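Long-range contact in TRAP dicarboxylate transporter-DctP subunit (Rhodobacter sphaeroides, PDB 4PE3), which probably captures a small organic solute in the periplasm and delivers it to a TRAP-type membrane transporter: residues A[124-138]-A[325-337]. Numbering follows the deposited sequence.
Sequences DFVENGGGKELMNEL and MAQKVYDTLVTYL
Tyr336 lays its ring across the backbone of Phe125 and donates its hydroxyl to Asp124, with OH 2.6 Å from OD2 on that oxygen's anti lone pair. Over one ring face sits Phe125 CA, a CH-pi contact 3.9 Å from the centroid, while the Phe125 ring turns its edge to the Tyr336 face, planes 64° apart. With CG anti to the backbone N (chi1 168°), Phe125 slots its own ring between Gly131 CA on one face and Leu333 CD1, centred over the other. Farther along, Leu134 and Thr332 meet tip to tip, Leu134 CD1 to Thr332 CG2 at 3.7 Å, and Leu138 CD2 packs 3.8 Å from CE of Met325, a selenomethionine. At the other end of the contact, Glu137 and Lys328 form a salt bridge whose geometry is doubtful.

Two glycines permit the close approach: a side chain on Gly129 would collide with the Tyr336 ring, and one on Gly130 with Thr332 CG2 and, at its backbone angles, with the preceding carbonyl O. A water there donates to both Gly129 O and Thr332 O, linking the turn to helix 325-337, which runs nearly antiparallel to helix 131-138 (173°). In the second shell, Asn128 ND2 holds Asp124 OD1 at 2.8 Å and Lys340 pairs with OD2. Replacing Tyr336 by an alanine would probably open a gap beside Phe125 and cost Asp124 its phenolic donor. The contact thus exemplifies how glycines at a turn between consecutive helices let an aromatic ring lie on backbone, beside a carboxylate whose negative charge, shared among phenol, amide and ammonium, is likely to be well stabilised.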
loop_
_atom_site.group_PDB
_atom_site.type_symbol
_atom_site.label_atom_id
_atom_site.label_comp_id
_atom_site.label_asym_id
_atom_site.label_seq_id
_atom_site.Cartn_x
_atom_site.Cartn_y
_atom_site.Cartn_z
ATOM N N ASP A 124 -7.368 -7.645 6.230
ATOM C CA ASP A 124 -8.642 -8.318 6.472
ATOM C C ASP A 124 -9.581 -8.201 5.276
ATOM O O ASP A 124 -10.252 -9.178 4.910
ATOM C CB ASP A 124 -9.303 -7.802 7.749
ATOM C CG ASP A 124 -10.515 -8.615 8.124
ATOM O OD1 ASP A 124 -10.311 -9.757 8.575
ATOM O OD2 ASP A 124 -11.652 -8.128 7.951
ATOM N N PHE A 125 -9.620 -7.027 4.650
ATOM C CA PHE A 125 -10.366 -6.876 3.404
ATOM C C PHE A 125 -9.920 -7.896 2.345
ATOM O O PHE A 125 -10.747 -8.561 1.688
ATOM C CB PHE A 125 -10.226 -5.463 2.867
ATOM C CG PHE A 125 -10.711 -5.294 1.464
ATOM C CD1 PHE A 125 -12.049 -5.401 1.156
ATOM C CD2 PHE A 125 -9.822 -5.006 0.447
ATOM C CE1 PHE A 125 -12.490 -5.234 -0.127
ATOM C CE2 PHE A 125 -10.262 -4.845 -0.853
ATOM C CZ PHE A 125 -11.588 -4.969 -1.144
ATOM N N VAL A 126 -8.617 -8.062 2.175
ATOM C CA VAL A 126 -8.110 -9.008 1.187
ATOM C C VAL A 126 -8.420 -10.440 1.574
ATOM O O VAL A 126 -8.926 -11.212 0.752
ATOM C CB VAL A 126 -6.594 -8.820 0.975
ATOM C CG1 VAL A 126 -6.014 -9.958 0.137
ATOM C CG2 VAL A 126 -6.369 -7.497 0.316
ATOM N N GLU A 127 -8.127 -10.808 2.814
ATOM C CA GLU A 127 -8.168 -12.210 3.185
ATOM C C GLU A 127 -9.574 -12.713 3.503
ATOM O O GLU A 127 -9.876 -13.877 3.267
ATOM C CB GLU A 127 -7.193 -12.477 4.331
ATOM C CG GLU A 127 -5.748 -12.219 3.861
ATOM C CD GLU A 127 -4.662 -12.472 4.902
ATOM O OE1 GLU A 127 -4.974 -12.684 6.092
ATOM O OE2 GLU A 127 -3.461 -12.454 4.508
ATOM N N ASN A 128 -10.443 -11.830 3.994
ATOM C CA ASN A 128 -11.794 -12.222 4.424
ATOM C C ASN A 128 -12.917 -11.393 3.818
ATOM O O ASN A 128 -14.078 -11.769 3.944
ATOM C CB ASN A 128 -11.890 -12.092 5.947
ATOM C CG ASN A 128 -10.897 -12.978 6.666
ATOM O OD1 ASN A 128 -10.770 -14.157 6.346
ATOM N ND2 ASN A 128 -10.152 -12.404 7.614
ATOM N N GLY A 129 -12.600 -10.279 3.173
ATOM C CA GLY A 129 -13.616 -9.366 2.697
ATOM C C GLY A 129 -13.810 -9.298 1.197
ATOM O O GLY A 129 -14.487 -8.382 0.690
ATOM N N GLY A 130 -13.226 -10.256 0.485
ATOM C CA GLY A 130 -13.389 -10.327 -0.952
ATOM C C GLY A 130 -12.221 -9.845 -1.786
ATOM O O GLY A 130 -12.226 -10.014 -3.004
ATOM N N GLY A 131 -11.195 -9.282 -1.165
ATOM C CA GLY A 131 -10.112 -8.689 -1.937
ATOM C C GLY A 131 -9.273 -9.710 -2.683
ATOM O O GLY A 131 -8.858 -9.455 -3.808
ATOM N N LYS A 132 -9.004 -10.845 -2.053
ATOM C CA LYS A 132 -8.187 -11.856 -2.708
ATOM C C LYS A 132 -8.895 -12.420 -3.939
ATOM O O LYS A 132 -8.233 -12.733 -4.950
ATOM C CB LYS A 132 -7.782 -12.970 -1.744
ATOM C CG LYS A 132 -8.862 -13.830 -1.204
ATOM C CD LYS A 132 -8.274 -14.741 -0.127
ATOM C CE LYS A 132 -9.200 -15.905 0.203
ATOM N NZ LYS A 132 -10.526 -15.486 0.728
ATOM N N GLU A 133 -10.216 -12.566 -3.863
ATOM C CA GLU A 133 -10.971 -13.052 -5.008
ATOM C C GLU A 133 -10.947 -12.039 -6.147
ATOM O O GLU A 133 -10.845 -12.399 -7.322
ATOM C CB GLU A 133 -12.416 -13.326 -4.586
ATOM C CG GLU A 133 -12.555 -14.532 -3.657
ATOM C CD GLU A 133 -12.173 -14.262 -2.193
ATOM O OE1 GLU A 133 -12.017 -13.097 -1.777
ATOM O OE2 GLU A 133 -12.008 -15.241 -1.443
ATOM N N LEU A 134 -11.032 -10.767 -5.801
ATOM C CA LEU A 134 -10.891 -9.698 -6.772
ATOM C C LEU A 134 -9.508 -9.785 -7.435
ATOM O O LEU A 134 -9.392 -9.685 -8.651
ATOM C CB LEU A 134 -11.075 -8.325 -6.113
ATOM C CG LEU A 134 -12.456 -7.931 -5.593
ATOM C CD1 LEU A 134 -12.343 -6.614 -4.823
ATOM C CD2 LEU A 134 -13.396 -7.807 -6.750
HETATM N N MSE A 135 -8.469 -9.977 -6.629
HETATM C CA MSE A 135 -7.105 -10.028 -7.184
HETATM C C MSE A 135 -6.960 -11.180 -8.184
HETATM O O MSE A 135 -6.426 -11.011 -9.273
HETATM C CB MSE A 135 -6.083 -10.189 -6.095
HETATM C CG MSE A 135 -5.793 -8.893 -5.344
HETATM SE SE MSE A 135 -5.106 -7.412 -6.459
HETATM C CE MSE A 135 -3.494 -8.292 -7.068
ATOM N N ASN A 136 -7.515 -12.337 -7.850
ATOM C CA ASN A 136 -7.484 -13.432 -8.786
ATOM C C ASN A 136 -8.354 -13.210 -10.019
ATOM O O ASN A 136 -7.976 -13.623 -11.102
ATOM C CB ASN A 136 -7.811 -14.749 -8.091
ATOM C CG ASN A 136 -6.598 -15.294 -7.352
ATOM O OD1 ASN A 136 -5.530 -15.478 -7.951
ATOM N ND2 ASN A 136 -6.742 -15.540 -6.059
ATOM N N GLU A 137 -9.495 -12.531 -9.871
ATOM C CA GLU A 137 -10.289 -12.189 -11.036
ATOM C C GLU A 137 -9.511 -11.246 -11.932
ATOM O O GLU A 137 -9.643 -11.292 -13.154
ATOM C CB GLU A 137 -11.620 -11.529 -10.640
ATOM C CG GLU A 137 -12.548 -11.367 -11.850
ATOM C CD GLU A 137 -13.930 -10.827 -11.514
ATOM O OE1 GLU A 137 -14.224 -10.637 -10.321
ATOM O OE2 GLU A 137 -14.716 -10.599 -12.467
ATOM N N LEU A 138 -8.681 -10.392 -11.322
ATOM C CA LEU A 138 -7.892 -9.453 -12.090
ATOM C C LEU A 138 -6.696 -10.100 -12.759
ATOM O O LEU A 138 -6.360 -9.742 -13.878
ATOM C CB LEU A 138 -7.404 -8.306 -11.193
ATOM C CG LEU A 138 -8.467 -7.264 -10.863
ATOM C CD1 LEU A 138 -7.965 -6.304 -9.802
ATOM C CD2 LEU A 138 -8.851 -6.503 -12.112
HETATM N N MSE A 325 -14.471 -4.044 -13.960
HETATM C CA MSE A 325 -13.743 -4.532 -12.800
HETATM C C MSE A 325 -13.556 -3.443 -11.741
HETATM O O MSE A 325 -13.540 -3.728 -10.542
HETATM C CB MSE A 325 -12.381 -5.099 -13.204
HETATM C CG MSE A 325 -12.413 -6.500 -13.755
HETATM SE SE MSE A 325 -13.373 -7.725 -12.589
HETATM C CE MSE A 325 -12.257 -7.736 -11.065
ATOM N N ALA A 326 -13.417 -2.193 -12.163
ATOM C CA ALA A 326 -13.286 -1.121 -11.180
ATOM C C ALA A 326 -14.569 -0.986 -10.368
ATOM O O ALA A 326 -14.525 -0.789 -9.151
ATOM C CB ALA A 326 -12.927 0.200 -11.850
ATOM N N GLN A 327 -15.715 -1.134 -11.025
ATOM C CA GLN A 327 -16.977 -1.092 -10.316
ATOM C C GLN A 327 -17.096 -2.254 -9.326
ATOM O O GLN A 327 -17.583 -2.082 -8.203
ATOM C CB GLN A 327 -18.140 -1.138 -11.302
ATOM C CG GLN A 327 -19.492 -1.088 -10.633
ATOM C CD GLN A 327 -19.805 0.262 -10.040
ATOM O OE1 GLN A 327 -19.704 1.293 -10.712
ATOM N NE2 GLN A 327 -20.174 0.274 -8.764
ATOM N N LYS A 328 -16.606 -3.425 -9.720
ATOM C CA LYS A 328 -16.623 -4.571 -8.827
ATOM C C LYS A 328 -15.705 -4.358 -7.614
ATOM O O LYS A 328 -16.057 -4.722 -6.501
ATOM C CB LYS A 328 -16.206 -5.825 -9.579
ATOM C CG LYS A 328 -16.494 -7.112 -8.835
ATOM C CD LYS A 328 -16.582 -8.290 -9.803
ATOM C CE LYS A 328 -16.996 -9.575 -9.109
ATOM N NZ LYS A 328 -16.387 -10.771 -9.749
ATOM N N VAL A 329 -14.510 -3.813 -7.839
ATOM C CA VAL A 329 -13.635 -3.442 -6.721
ATOM C C VAL A 329 -14.361 -2.449 -5.795
ATOM O O VAL A 329 -14.422 -2.641 -4.575
ATOM C CB VAL A 329 -12.306 -2.849 -7.217
ATOM C CG1 VAL A 329 -11.540 -2.229 -6.040
ATOM C CG2 VAL A 329 -11.464 -3.916 -7.940
ATOM N N TYR A 330 -14.914 -1.390 -6.378
ATOM C CA TYR A 330 -15.656 -0.387 -5.608
ATOM C C TYR A 330 -16.775 -1.018 -4.794
ATOM O O TYR A 330 -16.902 -0.745 -3.608
ATOM C CB TYR A 330 -16.222 0.677 -6.539
ATOM C CG TYR A 330 -17.138 1.655 -5.852
ATOM C CD1 TYR A 330 -18.502 1.401 -5.742
ATOM C CD2 TYR A 330 -16.659 2.841 -5.308
ATOM C CE1 TYR A 330 -19.369 2.306 -5.106
ATOM C CE2 TYR A 330 -17.509 3.742 -4.677
ATOM C CZ TYR A 330 -18.856 3.468 -4.580
ATOM O OH TYR A 330 -19.667 4.384 -3.978
ATOM N N ASP A 331 -17.569 -1.883 -5.416
ATOM C CA ASP A 331 -18.718 -2.468 -4.714
ATOM C C ASP A 331 -18.251 -3.316 -3.543
ATOM O O ASP A 331 -18.804 -3.246 -2.445
ATOM C CB ASP A 331 -19.559 -3.344 -5.635
ATOM C CG ASP A 331 -20.330 -2.550 -6.664
ATOM O OD1 ASP A 331 -20.476 -1.330 -6.494
ATOM O OD2 ASP A 331 -20.781 -3.159 -7.651
ATOM N N THR A 332 -17.205 -4.096 -3.782
ATOM C CA THR A 332 -16.699 -5.004 -2.769
ATOM C C THR A 332 -16.088 -4.248 -1.598
ATOM O O THR A 332 -16.316 -4.600 -0.439
ATOM C CB THR A 332 -15.702 -5.982 -3.411
ATOM O OG1 THR A 332 -16.372 -6.708 -4.446
ATOM C CG2 THR A 332 -15.144 -6.975 -2.400
ATOM N N LEU A 333 -15.329 -3.196 -1.915
ATOM C CA LEU A 333 -14.693 -2.352 -0.910
ATOM C C LEU A 333 -15.717 -1.620 -0.064
ATOM O O LEU A 333 -15.639 -1.632 1.150
ATOM C CB LEU A 333 -13.784 -1.351 -1.613
ATOM C CG LEU A 333 -13.129 -0.332 -0.676
ATOM C CD1 LEU A 333 -12.196 -1.017 0.316
ATOM C CD2 LEU A 333 -12.352 0.692 -1.486
ATOM N N VAL A 334 -16.693 -1.006 -0.715
ATOM C CA VAL A 334 -17.682 -0.227 0.016
ATOM C C VAL A 334 -18.554 -1.142 0.873
ATOM O O VAL A 334 -18.891 -0.788 2.004
ATOM C CB VAL A 334 -18.547 0.622 -0.942
ATOM C CG1 VAL A 334 -19.762 1.197 -0.221
ATOM C CG2 VAL A 334 -17.702 1.738 -1.546
ATOM N N THR A 335 -18.915 -2.311 0.353
ATOM C CA THR A 335 -19.629 -3.285 1.161
ATOM C C THR A 335 -18.837 -3.648 2.414
ATOM O O THR A 335 -19.385 -3.658 3.511
ATOM C CB THR A 335 -19.957 -4.557 0.345
ATOM O OG1 THR A 335 -20.827 -4.205 -0.735
ATOM C CG2 THR A 335 -20.633 -5.607 1.219
ATOM N N TYR A 336 -17.540 -3.899 2.259
ATOM C CA TYR A 336 -16.676 -4.241 3.386
ATOM C C TYR A 336 -16.609 -3.126 4.444
ATOM O O TYR A 336 -16.798 -3.366 5.638
ATOM C CB TYR A 336 -15.256 -4.578 2.881
ATOM C CG TYR A 336 -14.307 -4.883 4.011
ATOM C CD1 TYR A 336 -14.254 -6.153 4.569
ATOM C CD2 TYR A 336 -13.495 -3.894 4.547
ATOM C CE1 TYR A 336 -13.419 -6.426 5.614
ATOM C CE2 TYR A 336 -12.650 -4.164 5.590
ATOM C CZ TYR A 336 -12.622 -5.420 6.126
ATOM O OH TYR A 336 -11.785 -5.700 7.164
ATOM N N LEU A 337 -16.343 -1.917 3.988
ATOM C CA LEU A 337 -16.229 -0.768 4.884
ATOM C C LEU A 337 -17.530 -0.511 5.630
ATOM O O LEU A 337 -17.498 -0.234 6.830
ATOM C CB LEU A 337 -15.805 0.468 4.094
ATOM C CG LEU A 337 -14.418 0.358 3.456
ATOM C CD1 LEU A 337 -14.169 1.517 2.508
ATOM C CD2 LEU A 337 -13.323 0.313 4.513
HETATM O O HOH W 1 -16.823 -7.093 0.700
#